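Local coordinates for protein HhaI Restriction Endonuclease (Haemophilus parahaemolyticus, PDB 6UKF) that probably recognises GCGC sites in duplex DNA and cuts the phosphodiester backbone as a type II restriction endonuclease, at residues Phe43-Lys48 and Lys250-Ala255; Asp171-Leu176 and Tyr183-Leu188; Asp198-Gly203 and Asp207-Glu212. All blocks are in the same frame, centred on the assembly; numbering follows the deposited sequence. Where two conformers were deposited one is given.

Contact 1 joins an early strand to the C-terminal helix and encloses the other two along the chain: of these, 171-176 with 183-188 comes first, then the hairpin of 198-203 with 207-212. In space, contacts 2 and 3, with centres about 11 Å apart, meet at helix 169-179, which supplies one side of contact 2 and packs on I201 and I210 of contact 3. The centre of contact 1 lies about 47 Å from that of contact 2 and 40 Å from that of contact 3, on the opposite side of the chain's centre. Contacts 1 and 3 bring lysine to backbone phosphates, of DNA chains B and C, consistent with separated parts of the enzyme holding one duplex.

Contact 1: residues Phe43-Lys48 and Lys250-Ala255; sequences FYIEAK and KAFEAA. With EDO (1,2-ethanediol), chain J; EDO (1,2-ethanediol), chain O; nucleotides of chain B.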
loop_
_atom_site.group_PDB
_atom_site.type_symbol
_atom_site.label_atom_id
_atom_site.label_comp_id
_atom_site.label_asym_id
_atom_site.label_seq_id
_atom_site.Cartn_x
_atom_site.Cartn_y
_atom_site.Cartn_z
ATOM N N PHE A 43 -15.253 -13.141 -0.423
ATOM C CA PHE A 43 -14.729 -11.955 0.234
ATOM C C PHE A 43 -13.230 -11.915 0.001
ATOM O O PHE A 43 -12.607 -12.925 -0.339
ATOM C CB PHE A 43 -15.028 -11.943 1.739
ATOM C CG PHE A 43 -14.548 -13.167 2.467
ATOM C CD1 PHE A 43 -15.403 -14.233 2.677
ATOM C CD2 PHE A 43 -13.248 -13.256 2.939
ATOM C CE1 PHE A 43 -14.976 -15.367 3.338
ATOM C CE2 PHE A 43 -12.814 -14.389 3.603
ATOM C CZ PHE A 43 -13.681 -15.445 3.806
ATOM N N TYR A 44 -12.662 -10.732 0.187
ATOM C CA TYR A 44 -11.226 -10.558 0.086
ATOM C C TYR A 44 -10.578 -10.707 1.457
ATOM O O TYR A 44 -11.189 -10.436 2.497
ATOM C CB TYR A 44 -10.876 -9.200 -0.524
ATOM C CG TYR A 44 -11.225 -9.096 -1.992
ATOM C CD1 TYR A 44 -10.327 -9.495 -2.974
ATOM C CD2 TYR A 44 -12.458 -8.603 -2.398
ATOM C CE1 TYR A 44 -10.646 -9.402 -4.316
ATOM C CE2 TYR A 44 -12.785 -8.505 -3.735
ATOM C CZ TYR A 44 -11.877 -8.907 -4.690
ATOM O OH TYR A 44 -12.198 -8.811 -6.024
ATOM N N ILE A 45 -9.331 -11.168 1.437
ATOM C CA ILE A 45 -8.504 -11.343 2.623
ATOM C C ILE A 45 -7.257 -10.499 2.417
ATOM O O ILE A 45 -6.602 -10.596 1.373
ATOM C CB ILE A 45 -8.122 -12.822 2.822
ATOM C CG1 ILE A 45 -9.377 -13.686 2.976
ATOM C CG2 ILE A 45 -7.204 -12.989 4.036
ATOM C CD1 ILE A 45 -9.129 -15.161 2.746
ATOM N N GLU A 46 -6.938 -9.665 3.395
ATOM C CA GLU A 46 -5.762 -8.808 3.337
ATOM C C GLU A 46 -4.626 -9.478 4.098
ATOM O O GLU A 46 -4.757 -9.761 5.292
ATOM C CB GLU A 46 -6.053 -7.433 3.936
ATOM C CG GLU A 46 -6.203 -6.335 2.897
ATOM C CD GLU A 46 -4.971 -6.196 2.022
ATOM O OE1 GLU A 46 -3.850 -6.194 2.572
ATOM O OE2 GLU A 46 -5.118 -6.111 0.785
ATOM N N ALA A 47 -3.517 -9.727 3.408
ATOM C CA ALA A 47 -2.312 -10.219 4.056
ATOM C C ALA A 47 -1.493 -9.016 4.509
ATOM O O ALA A 47 -1.306 -8.060 3.748
ATOM C CB ALA A 47 -1.502 -11.096 3.103
ATOM N N LYS A 48 -1.032 -9.051 5.755
ATOM C CA LYS A 48 -0.216 -7.978 6.302
ATOM C C LYS A 48 0.960 -8.583 7.046
ATOM O O LYS A 48 0.779 -9.484 7.869
ATOM C CB LYS A 48 -1.019 -7.104 7.272
ATOM C CG LYS A 48 -2.023 -6.192 6.597
ATOM C CD LYS A 48 -1.325 -5.057 5.867
ATOM C CE LYS A 48 -2.222 -4.428 4.828
ATOM N NZ LYS A 48 -1.481 -3.460 3.970
ATOM N N LYS A 250 -12.608 -19.628 14.237
ATOM C CA LYS A 250 -13.905 -20.240 13.973
ATOM C C LYS A 250 -14.779 -19.337 13.116
ATOM O O LYS A 250 -15.521 -19.823 12.257
ATOM C CB LYS A 250 -14.585 -20.604 15.286
ATOM C CG LYS A 250 -13.962 -21.832 15.897
ATOM C CD LYS A 250 -14.675 -22.298 17.140
ATOM C CE LYS A 250 -14.308 -23.736 17.446
ATOM N NZ LYS A 250 -15.007 -24.213 18.662
ATOM N N ALA A 251 -14.693 -18.020 13.313
ATOM C CA ALA A 251 -15.439 -17.105 12.456
ATOM C C ALA A 251 -15.009 -17.251 11.003
ATOM O O ALA A 251 -15.847 -17.230 10.094
ATOM C CB ALA A 251 -15.239 -15.664 12.922
ATOM N N PHE A 252 -13.705 -17.390 10.763
ATOM C CA PHE A 252 -13.223 -17.596 9.402
ATOM C C PHE A 252 -13.729 -18.915 8.839
ATOM O O PHE A 252 -14.176 -18.983 7.688
ATOM C CB PHE A 252 -11.697 -17.575 9.387
ATOM C CG PHE A 252 -11.104 -17.770 8.023
ATOM C CD1 PHE A 252 -11.221 -16.782 7.060
ATOM C CD2 PHE A 252 -10.432 -18.937 7.699
ATOM C CE1 PHE A 252 -10.677 -16.950 5.803
ATOM C CE2 PHE A 252 -9.889 -19.113 6.438
ATOM C CZ PHE A 252 -10.009 -18.116 5.493
ATOM N N GLU A 253 -13.659 -19.976 9.639
ATOM C CA GLU A 253 -14.124 -21.279 9.191
ATOM C C GLU A 253 -15.616 -21.272 8.907
ATOM O O GLU A 253 -16.078 -21.996 8.018
ATOM C CB GLU A 253 -13.731 -22.332 10.224
ATOM C CG GLU A 253 -12.228 -22.557 10.213
ATOM C CD GLU A 253 -11.734 -23.486 11.292
ATOM O OE1 GLU A 253 -12.559 -24.001 12.074
ATOM O OE2 GLU A 253 -10.505 -23.699 11.351
ATOM N N ALA A 254 -16.382 -20.456 9.629
ATOM C CA ALA A 254 -17.792 -20.297 9.298
ATOM C C ALA A 254 -17.954 -19.555 7.978
ATOM O O ALA A 254 -18.720 -19.979 7.106
ATOM C CB ALA A 254 -18.515 -19.554 10.421
ATOM N N ALA A 255 -17.219 -18.453 7.807
ATOM C CA ALA A 255 -17.383 -17.622 6.618
ATOM C C ALA A 255 -17.136 -18.413 5.339
ATOM O O ALA A 255 -17.865 -18.254 4.353
ATOM C CB ALA A 255 -16.437 -16.423 6.691
HETATM C C1 EDO J . -11.276 -25.812 14.678
HETATM O O1 EDO J . -11.861 -24.526 14.915
HETATM C C2 EDO J . -10.559 -25.804 13.334
HETATM O O2 EDO J . -9.882 -27.051 13.145
HETATM C C1 EDO O . -6.548 -3.512 0.181
HETATM O O1 EDO O . -5.730 -3.897 -0.928
HETATM C C2 EDO O . -7.887 -2.977 -0.302
HETATM O O2 EDO O . -7.664 -1.867 -1.177
ATOM P P DC B 9 -1.697 -3.704 0.340
ATOM O OP1 DC B 9 -2.148 -5.108 0.405
ATOM O OP2 DC B 9 -2.234 -2.697 1.280
ATOM O "O5'" DC B 9 -0.111 -3.668 0.477
ATOM C "C5'" DC B 9 0.653 -4.685 -0.122
ATOM C "C4'" DC B 9 2.116 -4.351 -0.094
ATOM O "O4'" DC B 9 2.383 -3.150 -0.873
ATOM C "C3'" DC B 9 2.691 -4.017 1.275
ATOM O "O3'" DC B 9 2.879 -5.161 2.071
ATOM C "C2'" DC B 9 3.999 -3.331 0.865
ATOM C "C1'" DC B 9 3.545 -2.516 -0.362
ATOM N N1 DC B 9 3.239 -1.105 -0.012
ATOM C C2 DC B 9 4.265 -0.168 -0.061
ATOM O O2 DC B 9 5.389 -0.534 -0.429
ATOM N N3 DC B 9 4.003 1.115 0.281
ATOM C C4 DC B 9 2.779 1.465 0.674
ATOM N N4 DC B 9 2.572 2.746 1.001
ATOM C C5 DC B 9 1.714 0.515 0.747
ATOM C C6 DC B 9 1.989 -0.751 0.405
ATOM P P DA B 10 2.397 -5.135 3.609
ATOM O OP1 DA B 10 2.467 -6.524 4.108
ATOM O OP2 DA B 10 1.129 -4.379 3.690
ATOM O "O5'" DA B 10 3.477 -4.215 4.350
ATOM C "C5'" DA B 10 4.721 -4.754 4.758
ATOM C "C4'" DA B 10 5.819 -4.304 3.825
ATOM O "O4'" DA B 10 5.885 -2.850 3.799
ATOM C "C3'" DA B 10 7.219 -4.771 4.207
ATOM O "O3'" DA B 10 7.926 -5.082 3.019
ATOM C "C2'" DA B 10 7.791 -3.582 4.972
ATOM C "C1'" DA B 10 7.158 -2.406 4.250
ATOM N N9 DA B 10 6.941 -1.222 5.069
ATOM C C8 DA B 10 6.374 -1.166 6.311
ATOM N N7 DA B 10 6.283 0.047 6.797
ATOM C C5 DA B 10 6.812 0.846 5.797
ATOM C C6 DA B 10 7.002 2.235 5.696
ATOM N N6 DA B 10 6.661 3.090 6.662
ATOM N N1 DA B 10 7.561 2.711 4.563
ATOM C C2 DA B 10 7.901 1.847 3.599
ATOM N N3 DA B 10 7.769 0.522 3.580
ATOM C C4 DA B 10 7.214 0.080 4.722
#
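F43 and F252 meet in the apolar core beneath a strand whose sequence E46-A47-K48 fits the (D/E)XK part of the PD-(D/E)XK nuclease motif, so the contact joins the C-terminal helix to the probable catalytic sheet. Strand 43-47 and helix segment 250-255 run roughly antiparallel, at 147°, with axes 12.1 Å apart; large side chains span that gap. F252 has CG anti to its backbone N (chi1 -180°), which carries the ring from the helix toward the strand. Its CE1 arrives near the plane of the F43 ring, at the edge, 3.9 Å from F43 CZ. A255, one turn further along, adds its methyl: CB is 3.8 Å from F43 CE1, approaching that ring obliquely. I45 extends the apolar patch, placing CD1 at the edge of the F252 ring, 3.9 Å from F252 CE1. F128 of the adjoining strand 126-132 packs against both phenylalanine rings, while L14 of helix 3-18 touches I45 and F252.

Alternation along the strand separates this core from the DNA, since E46 and K48 extend to the other side. The NZ of K48 links two successive phosphates, donating to OP2 of DC9 of chain B at 2.9 Å and to OP2 of DA10 of chain B at 2.8 Å.

Contact 2: residues Asp171-Leu176 and Tyr183-Leu188; sequences DFKQAL and YTMRGL. With EDO (1,2-ethanediol), chain H.
L176 lies squarely on one face of the Y183 ring, and this CH-pi contact is the tight part of the packing between helix 169-179 and segment 183-188, whose strand begins at T184. L176 CD1 sits 3.5 Å from the centroid of the Y183 ring and only 4° off its normal, while L176 CB lies 3.5 Å from Y183 CE2. Y183 CG stands between its own backbone N and carbonyl carbon (chi1 72°), an orientation that swings the ring across toward the helix and takes its hydroxyl to K173, with Y183 OH 3.4 Å from K173 CB. In the conformer described, M185 makes a more distant Met-aromatic contact: its SD stands 4.2 Å from F172 CE2, at the ring edge.

The lysine side is looser. K173 reaches out with its chain extended beyond CG, CE lying 3.6 Å from M185 CG. At its tip, NZ makes a weak hydrogen bond of 3.4 Å to a water, which in turn donates to G187 O at 2.7 Å.

Strand 184-186 pairs with strand 189-191 as a small two-stranded sheet. From the latter, L190 touches F172, L176, Y183 and M185, whereas I201 of strand 199-202 packs on F172, A175 and L176 of the helix.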
loop_
_atom_site.group_PDB
_atom_site.type_symbol
_atom_site.label_atom_id
_atom_site.label_comp_id
_atom_site.label_asym_id
_atom_site.label_seq_id
_atom_site.Cartn_x
_atom_site.Cartn_y
_atom_site.Cartn_z
ATOM N N ASP A 171 14.546 10.476 -25.501
ATOM C CA ASP A 171 15.127 11.151 -24.345
ATOM C C ASP A 171 15.950 10.188 -23.504
ATOM O O ASP A 171 16.999 10.563 -22.968
ATOM C CB ASP A 171 14.038 11.793 -23.486
ATOM C CG ASP A 171 13.498 13.073 -24.087
ATOM O OD1 ASP A 171 12.367 13.463 -23.736
ATOM O OD2 ASP A 171 14.200 13.680 -24.921
ATOM N N PHE A 172 15.494 8.942 -23.371
ATOM C CA PHE A 172 16.241 7.988 -22.561
ATOM C C PHE A 172 17.561 7.613 -23.224
ATOM O O PHE A 172 18.601 7.555 -22.560
ATOM C CB PHE A 172 15.414 6.739 -22.271
ATOM C CG PHE A 172 16.137 5.750 -21.414
ATOM C CD1 PHE A 172 16.507 6.087 -20.124
ATOM C CD2 PHE A 172 16.478 4.499 -21.900
ATOM C CE1 PHE A 172 17.190 5.195 -19.324
ATOM C CE2 PHE A 172 17.163 3.599 -21.103
ATOM C CZ PHE A 172 17.519 3.948 -19.813
ATOM N N LYS A 173 17.538 7.332 -24.530
ATOM C CA LYS A 173 18.784 7.062 -25.239
ATOM C C LYS A 173 19.747 8.236 -25.116
ATOM O O LYS A 173 20.956 8.041 -24.954
ATOM C CB LYS A 173 18.500 6.762 -26.710
ATOM C CG LYS A 173 17.839 5.416 -26.956
ATOM C CD LYS A 173 17.682 5.138 -28.448
ATOM C CE LYS A 173 17.023 3.789 -28.688
ATOM N NZ LYS A 173 16.639 3.577 -30.106
ATOM N N GLN A 174 19.228 9.463 -25.192
ATOM C CA GLN A 174 20.090 10.635 -25.067
ATOM C C GLN A 174 20.612 10.790 -23.643
ATOM O O GLN A 174 21.753 11.225 -23.445
ATOM C CB GLN A 174 19.345 11.881 -25.550
ATOM C CG GLN A 174 19.147 11.890 -27.062
ATOM C CD GLN A 174 18.301 13.045 -27.560
ATOM O OE1 GLN A 174 18.169 14.071 -26.895
ATOM N NE2 GLN A 174 17.724 12.881 -28.744
ATOM N N ALA A 175 19.808 10.420 -22.642
ATOM C CA ALA A 175 20.296 10.431 -21.266
ATOM C C ALA A 175 21.416 9.412 -21.071
ATOM O O ALA A 175 22.414 9.697 -20.398
ATOM C CB ALA A 175 19.148 10.169 -20.289
ATOM N N LEU A 176 21.269 8.217 -21.651
ATOM C CA LEU A 176 22.335 7.222 -21.576
ATOM C C LEU A 176 23.605 7.745 -22.230
ATOM O O LEU A 176 24.709 7.589 -21.692
ATOM C CB LEU A 176 21.886 5.934 -22.267
ATOM C CG LEU A 176 20.813 5.113 -21.555
ATOM C CD1 LEU A 176 20.201 4.107 -22.512
ATOM C CD2 LEU A 176 21.390 4.410 -20.335
ATOM N N TYR A 183 25.453 0.736 -24.106
ATOM C CA TYR A 183 24.176 0.042 -24.098
ATOM C C TYR A 183 23.735 -0.306 -25.509
ATOM O O TYR A 183 24.260 0.203 -26.502
ATOM C CB TYR A 183 23.095 0.911 -23.450
ATOM C CG TYR A 183 22.680 2.070 -24.334
ATOM C CD1 TYR A 183 21.610 1.954 -25.214
ATOM C CD2 TYR A 183 23.372 3.274 -24.304
ATOM C CE1 TYR A 183 21.238 3.006 -26.030
ATOM C CE2 TYR A 183 23.003 4.332 -25.116
ATOM C CZ TYR A 183 21.937 4.193 -25.975
ATOM O OH TYR A 183 21.568 5.242 -26.785
ATOM N N THR A 184 22.736 -1.183 -25.563
ATOM C CA THR A 184 21.960 -1.484 -26.752
ATOM C C THR A 184 20.510 -1.598 -26.311
ATOM O O THR A 184 20.230 -2.148 -25.242
ATOM C CB THR A 184 22.394 -2.825 -27.354
ATOM O OG1 THR A 184 23.783 -2.775 -27.702
ATOM C CG2 THR A 184 21.566 -3.165 -28.593
ATOM N N MET A 185 19.591 -1.074 -27.118
ATOM C CA MET A 185 18.162 -1.166 -26.841
ATOM C C MET A 185 17.529 -2.177 -27.784
ATOM O O MET A 185 17.796 -2.159 -28.991
ATOM C CB MET A 185 17.445 0.169 -27.057
ATOM C CG MET A 185 17.874 1.313 -26.161
ATOM S SD MET A 185 17.483 1.087 -24.412
ATOM C CE MET A 185 15.709 0.833 -24.438
ATOM N N ARG A 186 16.689 -3.045 -27.232
ATOM C CA ARG A 186 15.872 -3.979 -27.999
ATOM C C ARG A 186 14.432 -3.559 -27.720
ATOM O O ARG A 186 13.837 -3.973 -26.723
ATOM C CB ARG A 186 16.134 -5.416 -27.570
ATOM N N GLY A 187 13.879 -2.724 -28.594
ATOM C CA GLY A 187 12.614 -2.087 -28.270
ATOM C C GLY A 187 12.797 -1.176 -27.071
ATOM O O GLY A 187 13.681 -0.312 -27.048
ATOM N N LEU A 188 11.960 -1.369 -26.056
ATOM C CA LEU A 188 12.059 -0.613 -24.816
ATOM C C LEU A 188 12.925 -1.303 -23.770
ATOM O O LEU A 188 13.110 -0.751 -22.680
ATOM C CB LEU A 188 10.661 -0.362 -24.245
ATOM C CG LEU A 188 9.759 0.479 -25.152
ATOM C CD1 LEU A 188 8.336 0.494 -24.628
ATOM C CD2 LEU A 188 10.308 1.895 -25.277
HETATM C C1 EDO H . 9.517 -0.720 -19.688
HETATM O O1 EDO H . 9.604 -0.537 -18.271
HETATM C C2 EDO H . 10.608 -1.687 -20.136
HETATM O O2 EDO H . 11.888 -1.066 -19.986
HETATM O O HOH W 1 14.997 0.714 -29.210
#

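Contact 3: residues Asp198-Gly203 and Asp207-Glu212; sequences DKRISG and DFLIKE. With nucleotides of chain C.
The R200 guanidinium has L209 CD1 over one face, 4.2 Å above the plane and offset toward the rim, while OP1 of DC6 of chain C lies in plane at its edge. That one oxygen accepts from both R200 NH1 and R200 NH2, each 3.0 Å away, so the pair of bonds limits the rotation of the group. The F208 ring, in contrast, belongs to the opposite face of the sheet: I201 O lies near its plane at the edge, and G203 O approaches obliquely, 3.9 Å from F208 CE2.

Both groups are carried by an antiparallel beta hairpin of strands 199-202 and 207-212. I201 and F208 form a hydrogen-bonded pair; F208 N donates to I201 O at 2.6 Å and 161°, and I201 N returns a bond to F208 O. R200 and L209 form the non-hydrogen-bonded pair beside it, placing both side chains on the DNA-facing side. Near the turn, S202 OG donates to D207 OD1 at 2.6 Å, meeting it on the anti side, 27° out of the carboxylate plane. Toward the other end, K211 curls along the length of its chain (chi3 -90°), delivering NZ to OP1 of DG7 of chain C at 2.9 Å.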
loop_
_atom_site.group_PDB
_atom_site.type_symbol
_atom_site.label_atom_id
_atom_site.label_comp_id
_atom_site.label_asym_id
_atom_site.label_seq_id
_atom_site.Cartn_x
_atom_site.Cartn_y
_atom_site.Cartn_z
ATOM N N ASP A 198 19.349 -0.449 -10.394
ATOM C CA ASP A 198 18.965 0.657 -9.523
ATOM C C ASP A 198 19.605 1.977 -9.933
ATOM O O ASP A 198 19.593 2.933 -9.148
ATOM C CB ASP A 198 19.257 0.381 -8.041
ATOM C CG ASP A 198 18.267 -0.589 -7.416
ATOM O OD1 ASP A 198 18.612 -1.219 -6.394
ATOM O OD2 ASP A 198 17.147 -0.729 -7.950
ATOM N N LYS A 199 20.167 2.063 -11.135
ATOM C CA LYS A 199 20.798 3.298 -11.573
ATOM C C LYS A 199 19.738 4.344 -11.893
ATOM O O LYS A 199 18.735 4.056 -12.550
ATOM C CB LYS A 199 21.647 3.036 -12.814
ATOM C CG LYS A 199 22.431 4.242 -13.309
ATOM C CD LYS A 199 23.707 4.460 -12.507
ATOM C CE LYS A 199 24.573 5.525 -13.154
ATOM N NZ LYS A 199 25.516 6.153 -12.192
ATOM N N ARG A 200 19.972 5.566 -11.426
ATOM C CA ARG A 200 19.111 6.704 -11.706
ATOM C C ARG A 200 19.851 7.673 -12.618
ATOM O O ARG A 200 20.988 8.061 -12.327
ATOM C CB ARG A 200 18.724 7.414 -10.406
ATOM C CG ARG A 200 17.812 6.597 -9.498
ATOM C CD ARG A 200 17.925 7.034 -8.045
ATOM N NE ARG A 200 17.111 6.201 -7.162
ATOM C CZ ARG A 200 15.833 6.429 -6.873
ATOM N NH1 ARG A 200 15.197 7.472 -7.391
ATOM N NH2 ARG A 200 15.185 5.605 -6.061
ATOM N N ILE A 201 19.210 8.050 -13.724
ATOM C CA ILE A 201 19.728 9.068 -14.629
ATOM C C ILE A 201 18.557 9.931 -15.078
ATOM O O ILE A 201 17.400 9.508 -15.052
ATOM C CB ILE A 201 20.482 8.486 -15.849
ATOM C CG1 ILE A 201 19.533 7.710 -16.767
ATOM C CG2 ILE A 201 21.629 7.594 -15.388
ATOM C CD1 ILE A 201 20.183 7.207 -18.034
ATOM N N SER A 202 18.868 11.154 -15.496
ATOM C CA SER A 202 17.847 12.127 -15.849
ATOM C C SER A 202 18.150 12.760 -17.200
ATOM O O SER A 202 19.303 12.816 -17.638
ATOM C CB SER A 202 17.732 13.225 -14.778
ATOM O OG SER A 202 17.402 12.673 -13.516
ATOM N N GLY A 203 17.089 13.228 -17.854
ATOM C CA GLY A 203 17.207 13.946 -19.107
ATOM C C GLY A 203 15.878 14.478 -19.603
ATOM O O GLY A 203 14.872 13.761 -19.601
ATOM N N ASP A 207 13.225 11.831 -14.839
ATOM C CA ASP A 207 14.134 11.047 -14.018
ATOM C C ASP A 207 13.858 9.578 -14.312
ATOM O O ASP A 207 12.724 9.112 -14.152
ATOM C CB ASP A 207 13.919 11.345 -12.535
ATOM C CG ASP A 207 14.135 12.808 -12.195
ATOM O OD1 ASP A 207 14.990 13.408 -12.759
ATOM O OD2 ASP A 207 13.342 13.359 -11.281
ATOM N N PHE A 208 14.883 8.863 -14.758
ATOM C CA PHE A 208 14.753 7.466 -15.138
ATOM C C PHE A 208 15.359 6.587 -14.053
ATOM O O PHE A 208 16.290 6.988 -13.350
ATOM C CB PHE A 208 15.451 7.186 -16.474
ATOM C CG PHE A 208 14.903 7.983 -17.625
ATOM C CD1 PHE A 208 13.742 7.590 -18.269
ATOM C CD2 PHE A 208 15.554 9.123 -18.063
ATOM C CE1 PHE A 208 13.239 8.324 -19.326
ATOM C CE2 PHE A 208 15.054 9.862 -19.119
ATOM C CZ PHE A 208 13.896 9.460 -19.751
ATOM N N LEU A 209 14.810 5.385 -13.919
ATOM C CA LEU A 209 15.322 4.378 -13.001
ATOM C C LEU A 209 15.480 3.082 -13.777
ATOM O O LEU A 209 14.577 2.690 -14.523
ATOM C CB LEU A 209 14.366 4.168 -11.824
ATOM C CG LEU A 209 14.736 3.066 -10.827
ATOM C CD1 LEU A 209 16.034 3.389 -10.107
ATOM C CD2 LEU A 209 13.604 2.862 -9.833
ATOM N N ILE A 210 16.620 2.421 -13.599
ATOM C CA ILE A 210 16.965 1.210 -14.336
ATOM C C ILE A 210 16.976 0.043 -13.358
ATOM O O ILE A 210 17.617 0.115 -12.302
ATOM C CB ILE A 210 18.323 1.366 -15.042
ATOM C CG1 ILE A 210 18.280 2.557 -16.007
ATOM C CG2 ILE A 210 18.691 0.092 -15.783
ATOM C CD1 ILE A 210 19.634 2.986 -16.523
ATOM N N LYS A 211 16.258 -1.025 -13.707
ATOM C CA LYS A 211 16.138 -2.209 -12.870
ATOM C C LYS A 211 16.393 -3.447 -13.713
ATOM O O LYS A 211 15.912 -3.551 -14.847
ATOM C CB LYS A 211 14.738 -2.324 -12.251
ATOM C CG LYS A 211 14.292 -1.112 -11.448
ATOM C CD LYS A 211 14.990 -1.033 -10.095
ATOM C CE LYS A 211 14.209 -1.769 -9.009
ATOM N NZ LYS A 211 13.168 -0.926 -8.370
ATOM N N GLU A 212 17.133 -4.390 -13.142
ATOM C CA GLU A 212 17.492 -5.614 -13.839
ATOM C C GLU A 212 16.308 -6.568 -13.871
ATOM O O GLU A 212 15.739 -6.908 -12.828
ATOM C CB GLU A 212 18.666 -6.284 -13.130
ATOM P P DC C 6 11.201 6.847 -6.309
ATOM O OP1 DC C 6 12.592 7.111 -5.882
ATOM O OP2 DC C 6 10.509 7.833 -7.168
ATOM O "O5'" DC C 6 11.135 5.439 -7.064
ATOM C "C5'" DC C 6 11.848 4.324 -6.542
ATOM C "C4'" DC C 6 11.058 3.040 -6.682
ATOM O "O4'" DC C 6 9.933 3.049 -5.750
ATOM C "C3'" DC C 6 10.429 2.781 -8.053
ATOM O "O3'" DC C 6 10.413 1.378 -8.297
ATOM C "C2'" DC C 6 9.036 3.376 -7.895
ATOM C "C1'" DC C 6 8.712 2.938 -6.473
ATOM N N1 DC C 6 7.677 3.734 -5.763
ATOM C C2 DC C 6 6.816 3.071 -4.893
ATOM O O2 DC C 6 6.935 1.849 -4.754
ATOM N N3 DC C 6 5.869 3.781 -4.233
ATOM C C4 DC C 6 5.779 5.099 -4.408
ATOM N N4 DC C 6 4.831 5.756 -3.730
ATOM C C5 DC C 6 6.659 5.800 -5.286
ATOM C C6 DC C 6 7.587 5.084 -5.935
ATOM P P DG C 7 9.968 0.781 -9.718
ATOM O OP1 DG C 7 10.939 -0.288 -10.040
ATOM O OP2 DG C 7 9.765 1.890 -10.672
ATOM O "O5'" DG C 7 8.550 0.090 -9.428
ATOM C "C5'" DG C 7 8.495 -1.118 -8.672
ATOM C "C4'" DG C 7 7.178 -1.846 -8.867
ATOM O "O4'" DG C 7 6.129 -1.187 -8.099
ATOM C "C3'" DG C 7 6.643 -1.902 -10.296
ATOM O "O3'" DG C 7 5.912 -3.125 -10.476
ATOM C "C2'" DG C 7 5.774 -0.649 -10.383
ATOM C "C1'" DG C 7 5.198 -0.558 -8.975
ATOM N N9 DG C 7 4.998 0.800 -8.487
ATOM C C8 DG C 7 5.864 1.858 -8.608
ATOM N N7 DG C 7 5.431 2.950 -8.044
ATOM C C5 DG C 7 4.207 2.587 -7.498
ATOM C C6 DG C 7 3.273 3.354 -6.764
ATOM O O6 DG C 7 3.348 4.544 -6.435
ATOM N N1 DG C 7 2.161 2.601 -6.399
ATOM C C2 DG C 7 1.975 1.276 -6.707
ATOM N N2 DG C 7 0.837 0.718 -6.271
ATOM N N3 DG C 7 2.841 0.547 -7.392
ATOM C C4 DG C 7 3.930 1.265 -7.754
#